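Local coordinates for protein elongation factor G (Thermus thermophilus, PDB 2DY1) that binds GTP and magnesium and probably acts as a translational GTPase in the elongation phase of protein synthesis, at residues K290-D294 / K404-E408; R486-A490 / M531-A535. All coordinates share one frame. Residues are numbered along the deposited sequence.

Interaction 1: residues K290-D294 / K404-E408; sequences KVQVD and KLLEE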
ATOM      1  N   LYS A 290      -6.445  -9.213  -7.247  1.00  8.65           N
ATOM      2  CA  LYS A 290      -7.124  -7.907  -7.216  1.00 11.18           C
ATOM      3  C   LYS A 290      -8.566  -8.063  -7.626  1.00  9.73           C
ATOM      4  O   LYS A 290      -8.967  -9.073  -8.234  1.00 12.47           O
ATOM      5  CB  LYS A 290      -6.452  -6.868  -8.136  1.00 13.23           C
ATOM      6  CG  LYS A 290      -6.613  -7.142  -9.612  1.00 11.45           C
ATOM      7  CD  LYS A 290      -6.230  -5.945 -10.496  1.00 11.22           C
ATOM      8  CE  LYS A 290      -7.395  -4.941 -10.567  1.00 15.87           C
ATOM      9  NZ  LYS A 290      -6.966  -3.595 -11.100  1.00 12.42           N
ATOM     10  N   VAL A 291      -9.340  -7.020  -7.338  1.00 11.10           N
ATOM     11  CA  VAL A 291     -10.756  -7.021  -7.647  1.00 12.89           C
ATOM     12  C   VAL A 291     -11.151  -5.660  -8.203  1.00 10.27           C
ATOM     13  O   VAL A 291     -10.602  -4.641  -7.769  1.00 12.20           O
ATOM     14  CB  VAL A 291     -11.578  -7.252  -6.354  1.00 11.26           C
ATOM     15  CG1 VAL A 291     -13.055  -6.936  -6.593  1.00 14.20           C
ATOM     16  CG2 VAL A 291     -11.427  -8.713  -5.887  1.00 11.94           C
ATOM     17  N   GLN A 292     -12.014  -5.654  -9.215  1.00 10.30           N
ATOM     18  CA  GLN A 292     -12.579  -4.384  -9.714  1.00  8.66           C
ATOM     19  C   GLN A 292     -14.081  -4.469  -9.478  1.00 13.39           C
ATOM     20  O   GLN A 292     -14.649  -5.546  -9.540  1.00 13.62           O
ATOM     21  CB  GLN A 292     -12.416  -4.193 -11.227  1.00 11.47           C
ATOM     22  CG  GLN A 292     -11.043  -3.786 -11.711  1.00 10.98           C
ATOM     23  CD  GLN A 292     -10.568  -2.476 -11.104  1.00 10.33           C
ATOM     24  OE1 GLN A 292      -9.553  -2.430 -10.418  1.00 11.02           O
ATOM     25  NE2 GLN A 292     -11.309  -1.393 -11.369  1.00 13.16           N
ATOM     26  N   VAL A 293     -14.728  -3.339  -9.198  1.00 10.98           N
ATOM     27  CA  VAL A 293     -16.198  -3.313  -9.113  1.00 14.32           C
ATOM     28  C   VAL A 293     -16.492  -2.053  -9.946  1.00 16.34           C
ATOM     29  O   VAL A 293     -16.834  -0.998  -9.410  1.00 16.96           O
ATOM     30  CB  VAL A 293     -16.740  -3.154  -7.656  1.00 14.84           C
ATOM     31  CG1 VAL A 293     -18.262  -3.290  -7.647  1.00 18.12           C
ATOM     32  CG2 VAL A 293     -16.139  -4.202  -6.740  1.00 14.33           C
ATOM     33  N   ASP A 294     -16.284  -2.162 -11.260  1.00 15.70           N
ATOM     34  CA  ASP A 294     -16.472  -1.032 -12.183  1.00 15.72           C
ATOM     35  C   ASP A 294     -17.954  -0.738 -12.371  1.00 20.34           C
ATOM     36  O   ASP A 294     -18.759  -1.649 -12.505  1.00 21.87           O
ATOM     37  CB  ASP A 294     -15.869  -1.346 -13.564  1.00 15.97           C
ATOM     38  CG  ASP A 294     -14.338  -1.417 -13.556  1.00 22.53           C
ATOM     39  OD1 ASP A 294     -13.768  -2.197 -14.356  1.00 19.07           O
ATOM     40  OD2 ASP A 294     -13.696  -0.689 -12.778  1.00 21.24           O
ATOM     41  N   LYS A 404     -18.532  -1.582  -1.867  1.00 12.75           N
ATOM     42  CA  LYS A 404     -17.915  -1.762  -3.181  1.00 12.48           C
ATOM     43  C   LYS A 404     -16.483  -1.205  -3.191  1.00 13.57           C
ATOM     44  O   LYS A 404     -15.556  -1.828  -3.707  1.00 12.91           O
ATOM     45  CB  LYS A 404     -18.718  -1.033  -4.272  1.00 13.51           C
ATOM     46  CG  LYS A 404     -20.072  -1.655  -4.626  1.00 14.89           C
ATOM     47  CD  LYS A 404     -20.630  -0.920  -5.847  1.00 16.90           C
ATOM     48  CE  LYS A 404     -21.938  -1.540  -6.331  1.00 23.99           C
ATOM     49  NZ  LYS A 404     -23.064  -1.234  -5.411  1.00 21.26           N
ATOM     50  N   LEU A 405     -16.319  -0.014  -2.630  1.00 12.05           N
ATOM     51  CA  LEU A 405     -15.007   0.626  -2.601  1.00 11.31           C
ATOM     52  C   LEU A 405     -13.971  -0.219  -1.881  1.00 11.27           C
ATOM     53  O   LEU A 405     -12.834  -0.348  -2.356  1.00 13.13           O
ATOM     54  CB  LEU A 405     -15.101   1.990  -1.915  1.00 14.89           C
ATOM     55  CG  LEU A 405     -13.793   2.786  -1.807  1.00 15.47           C
ATOM     56  CD1 LEU A 405     -13.425   3.323  -3.195  1.00 21.52           C
ATOM     57  CD2 LEU A 405     -13.932   3.927  -0.806  1.00 12.52           C
ATOM     58  N   LEU A 406     -14.346  -0.794  -0.737  1.00 11.33           N
ATOM     59  CA  LEU A 406     -13.394  -1.601   0.026  1.00 10.64           C
ATOM     60  C   LEU A 406     -13.177  -2.975  -0.596  1.00 13.97           C
ATOM     61  O   LEU A 406     -12.152  -3.600  -0.340  1.00 13.61           O
ATOM     62  CB  LEU A 406     -13.828  -1.702   1.504  1.00 14.81           C
ATOM     63  CG  LEU A 406     -13.358  -0.614   2.487  1.00 21.27           C
ATOM     64  CD1 LEU A 406     -11.884  -0.812   2.789  1.00 23.73           C
ATOM     65  CD2 LEU A 406     -13.592   0.787   1.915  1.00 20.66           C
ATOM     66  N   GLU A 407     -14.132  -3.465  -1.386  1.00 13.89           N
ATOM     67  CA  GLU A 407     -13.917  -4.741  -2.084  1.00 14.03           C
ATOM     68  C   GLU A 407     -12.852  -4.498  -3.135  1.00 13.84           C
ATOM     69  O   GLU A 407     -11.926  -5.301  -3.319  1.00 14.45           O
ATOM     70  CB  GLU A 407     -15.166  -5.205  -2.834  1.00 20.71           C
ATOM     71  CG  GLU A 407     -16.160  -5.955  -2.033  1.00 25.41           C
ATOM     72  CD  GLU A 407     -15.588  -7.231  -1.446  1.00 23.18           C
ATOM     73  OE1 GLU A 407     -14.828  -7.959  -2.139  1.00 20.19           O
ATOM     74  OE2 GLU A 407     -15.922  -7.504  -0.285  1.00 25.12           O
ATOM     75  N   GLU A 408     -13.001  -3.392  -3.861  1.00 11.43           N
ATOM     76  CA  GLU A 408     -12.078  -3.053  -4.917  1.00 12.75           C
ATOM     77  C   GLU A 408     -10.733  -2.637  -4.346  1.00 12.58           C
ATOM     78  O   GLU A 408      -9.680  -2.960  -4.907  1.00 15.35           O
ATOM     79  CB  GLU A 408     -12.699  -1.914  -5.753  1.00 15.93           C
ATOM     80  CG  GLU A 408     -11.918  -1.475  -6.931  1.00 19.55           C
ATOM     81  CD  GLU A 408     -12.709  -0.476  -7.758  1.00 15.07           C
ATOM     82  OE1 GLU A 408     -13.499  -0.894  -8.637  1.00 15.08           O
ATOM     83  OE2 GLU A 408     -12.518   0.728  -7.508  1.00 13.83           O
TER
HETATM   84  O   HOH W   1      -8.323  -5.431  -5.173  1.00 12.49           O
HETATM   85  O   HOH W   2     -10.963   1.221  -9.752  1.00 14.47           O

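Interaction 2: residues R486-A490 / M531-A535; sequences RLEPA and MGFKA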
ATOM      1  N   ARG A 486     -12.783   7.907  46.710  1.00 14.74           N
ATOM      2  CA  ARG A 486     -11.624   8.794  46.772  1.00 14.83           C
ATOM      3  C   ARG A 486     -10.930   8.644  45.410  1.00 16.08           C
ATOM      4  O   ARG A 486     -10.712   7.529  44.943  1.00 15.21           O
ATOM      5  CB  ARG A 486     -10.675   8.348  47.899  1.00 16.05           C
ATOM      6  CG  ARG A 486      -9.414   9.179  48.067  1.00 20.86           C
ATOM      7  CD  ARG A 486      -8.556   8.554  49.171  1.00 22.43           C
ATOM      8  NE  ARG A 486      -7.297   9.252  49.431  1.00 21.42           N
ATOM      9  CZ  ARG A 486      -7.183  10.366  50.149  1.00 18.41           C
ATOM     10  NH1 ARG A 486      -8.250  10.939  50.690  1.00 23.69           N
ATOM     11  NH2 ARG A 486      -5.987  10.907  50.342  1.00 27.63           N
ATOM     12  N   LEU A 487     -10.606   9.771  44.776  1.00 18.72           N
ATOM     13  CA  LEU A 487      -9.908   9.779  43.488  1.00 18.16           C
ATOM     14  C   LEU A 487      -8.520  10.365  43.699  1.00 20.64           C
ATOM     15  O   LEU A 487      -8.360  11.392  44.358  1.00 21.09           O
ATOM     16  CB  LEU A 487     -10.652  10.646  42.459  1.00 20.16           C
ATOM     17  CG  LEU A 487     -12.014  10.154  41.978  1.00 17.94           C
ATOM     18  CD1 LEU A 487     -12.539  11.139  40.930  1.00 18.82           C
ATOM     19  CD2 LEU A 487     -11.906   8.753  41.377  1.00 17.98           C
ATOM     20  N   GLU A 488      -7.510   9.719  43.139  1.00 20.34           N
ATOM     21  CA  GLU A 488      -6.151  10.215  43.286  1.00 22.08           C
ATOM     22  C   GLU A 488      -5.469  10.243  41.940  1.00 22.74           C
ATOM     23  O   GLU A 488      -5.633   9.321  41.132  1.00 23.38           O
ATOM     24  CB  GLU A 488      -5.348   9.303  44.205  1.00 22.35           C
ATOM     25  CG  GLU A 488      -5.989   9.072  45.553  1.00 22.80           C
ATOM     26  CD  GLU A 488      -5.143   8.190  46.446  1.00 27.43           C
ATOM     27  OE1 GLU A 488      -4.354   7.375  45.917  1.00 31.18           O
ATOM     28  OE2 GLU A 488      -5.279   8.306  47.682  1.00 28.65           O
ATOM     29  N   PRO A 489      -4.699  11.304  41.667  1.00 25.85           N
ATOM     30  CA  PRO A 489      -4.007  11.366  40.379  1.00 25.62           C
ATOM     31  C   PRO A 489      -3.118  10.128  40.306  1.00 24.99           C
ATOM     32  O   PRO A 489      -2.560   9.713  41.318  1.00 25.30           O
ATOM     33  CB  PRO A 489      -3.188  12.652  40.495  1.00 25.97           C
ATOM     34  CG  PRO A 489      -4.042  13.515  41.379  1.00 25.40           C
ATOM     35  CD  PRO A 489      -4.476  12.530  42.451  1.00 24.95           C
ATOM     36  N   ALA A 490      -3.000   9.525  39.127  1.00 21.32           N
ATOM     37  CA  ALA A 490      -2.162   8.336  38.976  1.00 24.03           C
ATOM     38  C   ALA A 490      -1.689   8.229  37.526  1.00 24.49           C
ATOM     39  O   ALA A 490      -2.313   8.780  36.628  1.00 26.29           O
ATOM     40  CB  ALA A 490      -2.934   7.095  39.358  1.00 28.25           C
ATOM     41  N   MET A 531      -8.789   9.872  32.345  1.00 18.06           N
ATOM     42  CA  MET A 531      -7.744   8.896  32.587  1.00 19.83           C
ATOM     43  C   MET A 531      -6.798   9.389  33.685  1.00 19.42           C
ATOM     44  O   MET A 531      -6.974  10.472  34.244  1.00 19.61           O
ATOM     45  CB  MET A 531      -6.939   8.645  31.302  1.00 24.30           C
ATOM     46  CG  MET A 531      -6.262   9.887  30.722  1.00 21.42           C
ATOM     47  SD  MET A 531      -5.205   9.529  29.267  1.00 32.08           S
ATOM     48  CE  MET A 531      -5.884   8.018  28.765  1.00 22.19           C
ATOM     49  N   GLY A 532      -5.801   8.571  33.987  1.00 21.50           N
ATOM     50  CA  GLY A 532      -4.820   8.947  34.983  1.00 21.19           C
ATOM     51  C   GLY A 532      -5.332   9.131  36.402  1.00 20.45           C
ATOM     52  O   GLY A 532      -4.987  10.112  37.065  1.00 21.91           O
ATOM     53  N   PHE A 533      -6.155   8.200  36.875  1.00 21.04           N
ATOM     54  CA  PHE A 533      -6.656   8.286  38.247  1.00 21.73           C
ATOM     55  C   PHE A 533      -6.828   6.921  38.869  1.00 19.05           C
ATOM     56  O   PHE A 533      -7.067   5.930  38.173  1.00 19.28           O
ATOM     57  CB  PHE A 533      -8.006   9.011  38.318  1.00 20.09           C
ATOM     58  CG  PHE A 533      -9.127   8.292  37.633  1.00 17.96           C
ATOM     59  CD1 PHE A 533      -9.443   8.565  36.300  1.00 20.09           C
ATOM     60  CD2 PHE A 533      -9.874   7.325  38.309  1.00 20.06           C
ATOM     61  CE1 PHE A 533     -10.482   7.892  35.658  1.00 16.89           C
ATOM     62  CE2 PHE A 533     -10.910   6.647  37.674  1.00 17.97           C
ATOM     63  CZ  PHE A 533     -11.220   6.930  36.342  1.00 19.16           C
ATOM     64  N   LYS A 534      -6.711   6.891  40.192  1.00 19.80           N
ATOM     65  CA  LYS A 534      -6.912   5.677  40.957  1.00 18.96           C
ATOM     66  C   LYS A 534      -8.227   5.953  41.668  1.00 15.46           C
ATOM     67  O   LYS A 534      -8.418   7.041  42.218  1.00 19.24           O
ATOM     68  CB  LYS A 534      -5.788   5.479  41.977  1.00 27.93           C
ATOM     69  CG  LYS A 534      -5.940   4.217  42.817  1.00 32.60           C
ATOM     70  CD  LYS A 534      -4.811   4.078  43.838  1.00 41.10           C
ATOM     71  CE  LYS A 534      -3.449   3.963  43.165  1.00 48.23           C
ATOM     72  NZ  LYS A 534      -2.351   3.758  44.154  1.00 56.00           N
ATOM     73  N   ALA A 535      -9.144   4.988  41.610  1.00 16.10           N
ATOM     74  CA  ALA A 535     -10.441   5.114  42.254  1.00 14.74           C
ATOM     75  C   ALA A 535     -10.454   4.148  43.436  1.00 16.54           C
ATOM     76  O   ALA A 535     -10.285   2.938  43.267  1.00 19.07           O
ATOM     77  CB  ALA A 535     -11.562   4.763  41.266  1.00 16.91           C
TER

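Interaction 1: residues K290-D294 / K404-E408
An interdomain contact, in which the C-terminal end of a helix docks by its last side chain onto the backbone of a beta strand, joins domain II (Lys290 to Asp294) to domain III (Lys404 to Glu408). The two run roughly antiparallel, at 148°, with axes approaching to 7.3 Å. That spacing leaves room for a side chain to bridge them: Glu408, extended with both chi1 and chi2 near t, accepts a nearly linear hydrogen bond from Val293 N to its OE1 (2.8 Å, 171°). Arg439 of helix 430-442 makes salt bridges to both Glu408 OE2 and Asp294 OD2, offsetting the proximity of two acids whose OD2 (Asp294) and OE1 (Glu408) lie 4.2 Å apart.

This is the interface between the beta-barrel domain II and the alpha/beta domain III of EF-G-type GTPases. One water accepts from Val291 N (2.9 Å) and donates to Glu408 O (2.8 Å), while a second, weakly held, links Gln292 NE2 (3.1 Å) to Glu408 OE2 (2.8 Å). Apolar packing adds to this. Val293 sets CG1 against Lys404 CD at 3.8 Å and CG2 against Glu407 CB at 4.1 Å, so the aliphatic parts of charged residues receive the valine, while Lys404 NZ pairs with Glu400 and Glu407 OE1 bonds His357. Val291 CB rests 3.6 Å from Glu407 O. The GTPase domain adds a third partner: Arg63 bonds both Gln292 OE1 and Glu408 O, and Lys290 NZ, which donates a hydrogen bond to Gln292 OE1 (2.9 Å), forms a salt bridge with Glu90.

Interaction 2: residues R486-A490 / M531-A535
Antiparallel pairing, with strand axes 4.5 Å apart and directions 157° apart, joins Arg486 to Pro489 with Phe533 to Ala535 in the sheet of domain IV, whose family belongs to the ribosomal protein S5-like clan. Glu488 and Lys534 form a hydrogen-bonded pair: Glu488 N reaches Lys534 O at 3.0 Å, and Lys534 N reaches Glu488 O at 2.8 Å. Leu487 with Ala535 and Pro489 with Phe533 are the flanking non-hydrogen-bonded pairs. Proline has no amide hydrogen to give, but in such a pair none is needed toward Phe533; one residue on, beyond the strand ends, Ala490 N donates to Gly532 O at 2.9 Å. Gly532 adopts positive phi, a conformation that favours glycine, just before its strand begins.

Leu487 and Ala535 share the buried face, where Leu487 CD2 lies 3.9 Å from Phe533 CD2 and 4.0 Å from Ala535 CB; helix 549-566 covers this face, with Phe560 touching both Leu487 and Phe533. Glu488 and Lys534 occupy the other, partly exposed face. There Lys534 NZ, in a long, weak ion pair with Glu496, stays 4.5 Å from Glu488 OE1, beyond a salt bridge, whereas Arg486 NE bridges to Glu488 OE2 at 2.8 Å.

In the fold
The two contacts differ in kind: interaction 2 pairs strands within domain IV, whereas interaction 1 sets the end of a domain III helix against a domain II strand, with the GTPase domain close by. Their centres lie 48 Å apart and their nearest atoms about 28 Å, so they do not touch, and they follow one another along the chain. Interaction 1 lies closer to the nucleotide, though not in contact with it: the side chain of Gln292 is about 9 Å from that of Thr61, a magnesium ligand, about 13 Å from the ion and about 14 Å from GTP. Interaction 2 lies away from that site.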